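Long-range contacts in beta-lactamase (Nostoc sp., PDB 6NHS), which probably hydrolyses the beta-lactam ring of penicillin-type antibiotics, as a class D serine beta-lactamase with a penicillin-binding-protein transpeptidase fold: residues I39-N44 with N224-F229; I159-Q164 with I214-G219. All blocks are in the same frame, centred on the assembly; numbering follows the deposited sequence.

Interaction 1: residues I39-N44 with N224-F229; sequences IYDRNN and NNNVYF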
loop_
_atom_site.group_PDB
_atom_site.type_symbol
_atom_site.label_atom_id
_atom_site.label_comp_id
_atom_site.label_asym_id
_atom_site.label_seq_id
_atom_site.Cartn_x
_atom_site.Cartn_y
_atom_site.Cartn_z
ATOM N N ILE A 39 8.324 2.514 -11.501
ATOM C CA ILE A 39 9.462 2.338 -10.605
ATOM C C ILE A 39 10.270 3.627 -10.611
ATOM O O ILE A 39 10.537 4.192 -11.677
ATOM C CB ILE A 39 10.330 1.131 -11.010
ATOM C CG1 ILE A 39 9.511 -0.160 -10.935
ATOM C CG2 ILE A 39 11.535 1.006 -10.090
ATOM C CD1 ILE A 39 10.243 -1.373 -11.466
ATOM N N TYR A 40 10.635 4.105 -9.422
ATOM C CA TYR A 40 11.383 5.349 -9.278
ATOM C C TYR A 40 12.722 5.063 -8.614
ATOM O O TYR A 40 12.767 4.598 -7.467
ATOM C CB TYR A 40 10.594 6.384 -8.473
ATOM C CG TYR A 40 11.343 7.680 -8.279
ATOM C CD1 TYR A 40 11.653 8.488 -9.363
ATOM C CD2 TYR A 40 11.740 8.098 -7.014
ATOM C CE1 TYR A 40 12.342 9.673 -9.201
ATOM C CE2 TYR A 40 12.430 9.284 -6.839
ATOM C CZ TYR A 40 12.725 10.067 -7.940
ATOM O OH TYR A 40 13.406 11.253 -7.788
ATOM N N ASP A 41 13.802 5.355 -9.337
ATOM C CA ASP A 41 15.174 5.208 -8.857
ATOM C C ASP A 41 15.535 6.472 -8.083
ATOM O O ASP A 41 15.670 7.551 -8.672
ATOM C CB ASP A 41 16.098 4.978 -10.056
ATOM C CG ASP A 41 17.576 4.869 -9.690
ATOM O OD1 ASP A 41 18.034 5.416 -8.664
ATOM O OD2 ASP A 41 18.305 4.238 -10.481
ATOM N N ARG A 42 15.698 6.344 -6.762
ATOM C CA ARG A 42 15.888 7.531 -5.931
ATOM C C ARG A 42 17.211 8.223 -6.228
ATOM O O ARG A 42 17.249 9.443 -6.430
ATOM C CB ARG A 42 15.813 7.172 -4.450
ATOM C CG ARG A 42 15.912 8.404 -3.564
ATOM C CD ARG A 42 16.311 8.053 -2.149
ATOM N NE ARG A 42 17.673 7.537 -2.080
ATOM C CZ ARG A 42 18.225 7.053 -0.973
ATOM N NH1 ARG A 42 19.472 6.595 -0.993
ATOM N NH2 ARG A 42 17.525 7.022 0.155
ATOM N N ASN A 43 18.310 7.459 -6.245
ATOM C CA ASN A 43 19.633 8.055 -6.411
ATOM C C ASN A 43 19.765 8.764 -7.752
ATOM O O ASN A 43 20.415 9.813 -7.849
ATOM C CB ASN A 43 20.716 6.982 -6.273
ATOM C CG ASN A 43 20.893 6.499 -4.837
ATOM O OD1 ASN A 43 20.179 6.924 -3.931
ATOM N ND2 ASN A 43 21.844 5.596 -4.632
ATOM N N ASN A 44 19.175 8.202 -8.804
ATOM C CA ASN A 44 19.297 8.758 -10.144
ATOM C C ASN A 44 18.101 9.609 -10.555
ATOM O O ASN A 44 18.121 10.189 -11.647
ATOM C CB ASN A 44 19.508 7.632 -11.156
ATOM C CG ASN A 44 20.789 6.870 -10.901
ATOM O OD1 ASN A 44 21.850 7.468 -10.738
ATOM N ND2 ASN A 44 20.696 5.545 -10.833
ATOM N N ASN A 224 21.698 -2.197 -3.261
ATOM C CA ASN A 224 22.841 -1.534 -3.895
ATOM C C ASN A 224 22.947 -0.067 -3.479
ATOM O O ASN A 224 23.214 0.811 -4.306
ATOM C CB ASN A 224 22.772 -1.663 -5.420
ATOM C CG ASN A 224 22.722 -3.106 -5.883
ATOM O OD1 ASN A 224 23.280 -3.997 -5.239
ATOM N ND2 ASN A 224 22.055 -3.346 -7.007
ATOM N N ASN A 225 22.728 0.204 -2.188
ATOM C CA ASN A 225 22.796 1.560 -1.631
ATOM C C ASN A 225 21.852 2.524 -2.349
ATOM O O ASN A 225 22.107 3.729 -2.415
ATOM C CB ASN A 225 24.228 2.104 -1.648
ATOM C CG ASN A 225 25.075 1.547 -0.522
ATOM O OD1 ASN A 225 24.579 1.299 0.577
ATOM N ND2 ASN A 225 26.356 1.344 -0.789
ATOM N N ASN A 226 20.754 1.999 -2.883
ATOM C CA ASN A 226 19.750 2.783 -3.584
ATOM C C ASN A 226 18.382 2.369 -3.062
ATOM O O ASN A 226 18.241 1.367 -2.351
ATOM C CB ASN A 226 19.844 2.570 -5.105
ATOM C CG ASN A 226 19.293 3.745 -5.905
ATOM O OD1 ASN A 226 18.616 4.620 -5.371
ATOM N ND2 ASN A 226 19.580 3.757 -7.199
ATOM N N VAL A 227 17.367 3.151 -3.404
ATOM C CA VAL A 227 15.985 2.826 -3.072
ATOM C C VAL A 227 15.169 2.907 -4.350
ATOM O O VAL A 227 15.215 3.921 -5.056
ATOM C CB VAL A 227 15.403 3.770 -2.001
ATOM C CG1 VAL A 227 13.947 3.411 -1.708
ATOM C CG2 VAL A 227 16.241 3.724 -0.731
ATOM N N TYR A 228 14.433 1.845 -4.651
ATOM C CA TYR A 228 13.580 1.785 -5.830
ATOM C C TYR A 228 12.131 1.713 -5.360
ATOM O O TYR A 228 11.676 0.667 -4.884
ATOM C CB TYR A 228 13.950 0.589 -6.705
ATOM C CG TYR A 228 15.416 0.566 -7.070
ATOM C CD1 TYR A 228 16.344 -0.084 -6.264
ATOM C CD2 TYR A 228 15.876 1.216 -8.206
ATOM C CE1 TYR A 228 17.689 -0.098 -6.594
ATOM C CE2 TYR A 228 17.219 1.209 -8.544
ATOM C CZ TYR A 228 18.121 0.547 -7.734
ATOM O OH TYR A 228 19.456 0.540 -8.059
ATOM N N PHE A 229 11.425 2.832 -5.469
ATOM C CA PHE A 229 10.003 2.874 -5.158
ATOM C C PHE A 229 9.214 2.290 -6.321
ATOM O O PHE A 229 9.562 2.505 -7.485
ATOM C CB PHE A 229 9.562 4.315 -4.880
ATOM C CG PHE A 229 10.307 4.960 -3.743
ATOM C CD1 PHE A 229 9.841 4.846 -2.436
ATOM C CD2 PHE A 229 11.481 5.667 -3.972
ATOM C CE1 PHE A 229 10.531 5.430 -1.374
ATOM C CE2 PHE A 229 12.178 6.257 -2.919
ATOM C CZ PHE A 229 11.704 6.131 -1.613
#
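Tyr-40 and Phe-229 pair as neighbours in two antiparallel strands of the central sheet of the class D beta-lactamase fold, strand 35-41 ending here where strand 226-236 begins. Tyr-40 N gives a hydrogen bond of 2.7 Å to Phe-229 O, and Phe-229 N returns one to Tyr-40 O. Their rings rise side by side on the same face of the sheet, toward Ile-165 of helix 161-172, with Phe-229 CD2 at the edge of the Tyr-40 ring. Asp-41 and Tyr-228 form the next, non-hydrogen-bonded pair on the other face.

Past the strand end the chain turns, and side chains do most of the joining. Asn-226 is the one to follow. Its CB lies 3.7 Å from Asn-43 ND2. CG is anti to the backbone N (chi1 -155°), which brings the amide up to that of Asn-43, tip to tip, the two planes stacked 16° apart with CG to CG at 3.4 Å. OD1 accepts from Asn-43 N at 3.0 Å and from its own neighbour Val-227 N, one donor on each face of the amide plane. ND2 donates to Asp-41 OD1 at 2.7 Å, from above the carboxylate plane. Asn-44 N reaches the same oxygen from the opposite face, completing an Asx motif, while Asn-44 ND2 donates to OD2; the buried carboxylate is thus held by three donors.

Arg-42 continues the backbone pairing through its N to Val-227 O. Its side chain bends at chi3 and lays one guanidinium face over Val-227 CG2. In the guanidinium plane, NE and NH1 both close on Asn-43 OD1, and from the other end of that amide, Asn-43 ND2 donates to Asn-225 O at 2.9 Å.

Interaction 2: residues I159-Q164 with I214-G219; sequences ITPKQQ and IGWFVG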
loop_
_atom_site.group_PDB
_atom_site.type_symbol
_atom_site.label_atom_id
_atom_site.label_comp_id
_atom_site.label_asym_id
_atom_site.label_seq_id
_atom_site.Cartn_x
_atom_site.Cartn_y
_atom_site.Cartn_z
ATOM N N ILE A 159 -6.514 6.893 -5.542
ATOM C CA ILE A 159 -5.110 7.269 -5.661
ATOM C C ILE A 159 -4.557 6.691 -6.958
ATOM O O ILE A 159 -4.959 5.611 -7.399
ATOM C CB ILE A 159 -4.306 6.795 -4.421
ATOM C CG1 ILE A 159 -2.899 7.390 -4.409
ATOM C CG2 ILE A 159 -4.245 5.256 -4.353
ATOM C CD1 ILE A 159 -2.204 7.233 -3.086
ATOM N N THR A 160 -3.640 7.444 -7.596
ATOM C CA THR A 160 -2.954 6.961 -8.786
ATOM C C THR A 160 -1.664 6.249 -8.397
ATOM O O THR A 160 -1.133 6.455 -7.305
ATOM C CB THR A 160 -2.627 8.125 -9.726
ATOM O OG1 THR A 160 -1.502 8.843 -9.208
ATOM C CG2 THR A 160 -3.827 9.081 -9.875
ATOM N N PRO A 161 -1.127 5.399 -9.272
ATOM C CA PRO A 161 0.189 4.802 -8.969
ATOM C C PRO A 161 1.282 5.844 -8.768
ATOM O O PRO A 161 2.116 5.688 -7.869
ATOM C CB PRO A 161 0.457 3.909 -10.190
ATOM C CG PRO A 161 -0.905 3.573 -10.717
ATOM C CD PRO A 161 -1.748 4.806 -10.469
ATOM N N LYS A 162 1.287 6.913 -9.577
ATOM C CA LYS A 162 2.226 8.015 -9.364
ATOM C C LYS A 162 2.111 8.594 -7.958
ATOM O O LYS A 162 3.125 8.902 -7.323
ATOM C CB LYS A 162 1.995 9.121 -10.401
ATOM C CG LYS A 162 2.698 8.905 -11.721
ATOM C CD LYS A 162 2.447 10.065 -12.668
ATOM C CE LYS A 162 3.375 10.010 -13.855
ATOM N NZ LYS A 162 3.070 11.092 -14.821
ATOM N N GLN A 163 0.881 8.763 -7.461
ATOM C CA GLN A 163 0.686 9.323 -6.124
ATOM C C GLN A 163 1.087 8.339 -5.029
ATOM O O GLN A 163 1.506 8.761 -3.942
ATOM C CB GLN A 163 -0.768 9.774 -5.955
ATOM C CG GLN A 163 -1.130 11.012 -6.813
ATOM C CD GLN A 163 -2.627 11.222 -6.937
ATOM O OE1 GLN A 163 -3.423 10.357 -6.561
ATOM N NE2 GLN A 163 -3.022 12.377 -7.468
ATOM N N GLN A 164 0.973 7.032 -5.282
ATOM C CA GLN A 164 1.547 6.065 -4.348
ATOM C C GLN A 164 3.049 6.277 -4.223
ATOM O O GLN A 164 3.592 6.318 -3.112
ATOM C CB GLN A 164 1.230 4.637 -4.797
ATOM C CG GLN A 164 -0.265 4.296 -4.808
ATOM C CD GLN A 164 -0.728 3.627 -3.530
ATOM O OE1 GLN A 164 -0.136 3.816 -2.465
ATOM N NE2 GLN A 164 -1.797 2.836 -3.628
ATOM N N ILE A 214 -9.429 -4.412 -8.979
ATOM C CA ILE A 214 -8.144 -3.737 -9.125
ATOM C C ILE A 214 -7.155 -4.364 -8.153
ATOM O O ILE A 214 -7.453 -4.505 -6.961
ATOM C CB ILE A 214 -8.271 -2.223 -8.884
ATOM C CG1 ILE A 214 -9.227 -1.604 -9.909
ATOM C CG2 ILE A 214 -6.900 -1.552 -8.917
ATOM C CD1 ILE A 214 -8.740 -1.710 -11.342
ATOM N N GLY A 215 -5.984 -4.736 -8.659
ATOM C CA GLY A 215 -4.916 -5.295 -7.845
ATOM C C GLY A 215 -3.788 -4.278 -7.675
ATOM O O GLY A 215 -3.432 -3.587 -8.623
ATOM N N TRP A 216 -3.241 -4.217 -6.468
ATOM C CA TRP A 216 -2.125 -3.335 -6.163
ATOM C C TRP A 216 -0.965 -4.124 -5.567
ATOM O O TRP A 216 -1.167 -5.098 -4.836
ATOM C CB TRP A 216 -2.478 -2.278 -5.125
ATOM C CG TRP A 216 -3.347 -1.122 -5.476
ATOM C CD1 TRP A 216 -4.661 -0.960 -5.140
ATOM C CD2 TRP A 216 -2.944 0.091 -6.115
ATOM N NE1 TRP A 216 -5.110 0.267 -5.561
ATOM C CE2 TRP A 216 -4.077 0.933 -6.165
ATOM C CE3 TRP A 216 -1.741 0.540 -6.679
ATOM C CZ2 TRP A 216 -4.045 2.200 -6.758
ATOM C CZ3 TRP A 216 -1.710 1.802 -7.262
ATOM C CH2 TRP A 216 -2.859 2.616 -7.300
ATOM N N PHE A 217 0.252 -3.647 -5.831
ATOM C CA PHE A 217 1.400 -3.922 -4.967
ATOM C C PHE A 217 2.282 -2.683 -5.004
ATOM O O PHE A 217 2.795 -2.325 -6.070
ATOM C CB PHE A 217 2.170 -5.168 -5.419
ATOM C CG PHE A 217 3.256 -5.606 -4.456
ATOM C CD1 PHE A 217 3.015 -5.665 -3.088
ATOM C CD2 PHE A 217 4.511 -5.973 -4.924
ATOM C CE1 PHE A 217 4.009 -6.073 -2.202
ATOM C CE2 PHE A 217 5.511 -6.393 -4.041
ATOM C CZ PHE A 217 5.256 -6.441 -2.682
ATOM N N VAL A 218 2.420 -1.997 -3.864
ATOM C CA VAL A 218 3.199 -0.766 -3.790
ATOM C C VAL A 218 4.195 -0.892 -2.649
ATOM O O VAL A 218 3.983 -1.649 -1.700
ATOM C CB VAL A 218 2.306 0.490 -3.599
ATOM C CG1 VAL A 218 1.148 0.464 -4.571
ATOM C CG2 VAL A 218 1.791 0.579 -2.162
ATOM N N GLY A 219 5.297 -0.157 -2.752
ATOM C CA GLY A 219 6.321 -0.234 -1.718
ATOM C C GLY A 219 7.648 0.281 -2.242
ATOM O O GLY A 219 7.689 1.131 -3.131
#
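Trp-216 of strand 213-223 pushes its six-membered ring against the start of helix 161-172, a buried place where the helix packs on the central sheet. With CG anti to the carbonyl carbon (chi1 -74°), the indole reaches from the strand to the N-terminal turn of the helix. Its far rim is met nearly in plane by backbone: Ile-159 O lies 3.6 Å from CZ2, and Pro-161 N lies 3.8 Å from CH2. Beside these, Ile-159 CG2 touches CZ2, while the Pro-161 side chain runs across that of Trp-216 at about a right angle and sets CG 4.0 Å from CZ3. The capping box of Thr-160 and Gln-163 fixes this turn: Thr-160 OG1 accepts from Gln-163 N at 3.0 Å, and Gln-163 OE1 takes Thr-160 N in return.

Over one face of the indole comes Gln-164. Its chain is bent at chi2 (-95°), which carries NE2 above the six-membered ring, 3.8 Å from CE3, with the amide plane turned 71° from the ring.

Two residues further along the strand, Val-218 flanks the same amide. CG1 packs at 3.8 Å on Gln-164 CD, and CG2 approaches Gln-164 OE1 at 3.8 Å.

No hydrogen bond joins the two segments; the contact rests on shape and on an amide nitrogen set over an aromatic face, although it buries polar groups. Those find partners to the side: Gln-164 NE2 bonds to Thr-64 OG1 and Trp-216 NE1 to Leu-60 O. The helix is thus tied to Thr-64, inside the apparent SxxK motif, and the strand to Leu-60, just ahead of it; by analogy with related enzymes that motif probably carries the catalytic serine.

Overall arrangement
From the N terminus, strand 35-41 is laid down early, and its end at residues 39-44 waits some 180 residues for residues 224-229 to close interaction 1. Interaction 2 is nested inside that loop: residues 159-164 open helix 161-172, and residues 214-219 come back to it 50 residues later on strand 213-223. This strand leads directly into strand 226-236, its neighbour in the sheet, which completes interaction 1. The contact centres are about 17 Å apart, yet they touch where Phe-229 CB packs on Gly-219 O. Interaction 1 joins early and late strands within the sheet; interaction 2 fastens the helix start onto the sheet's face.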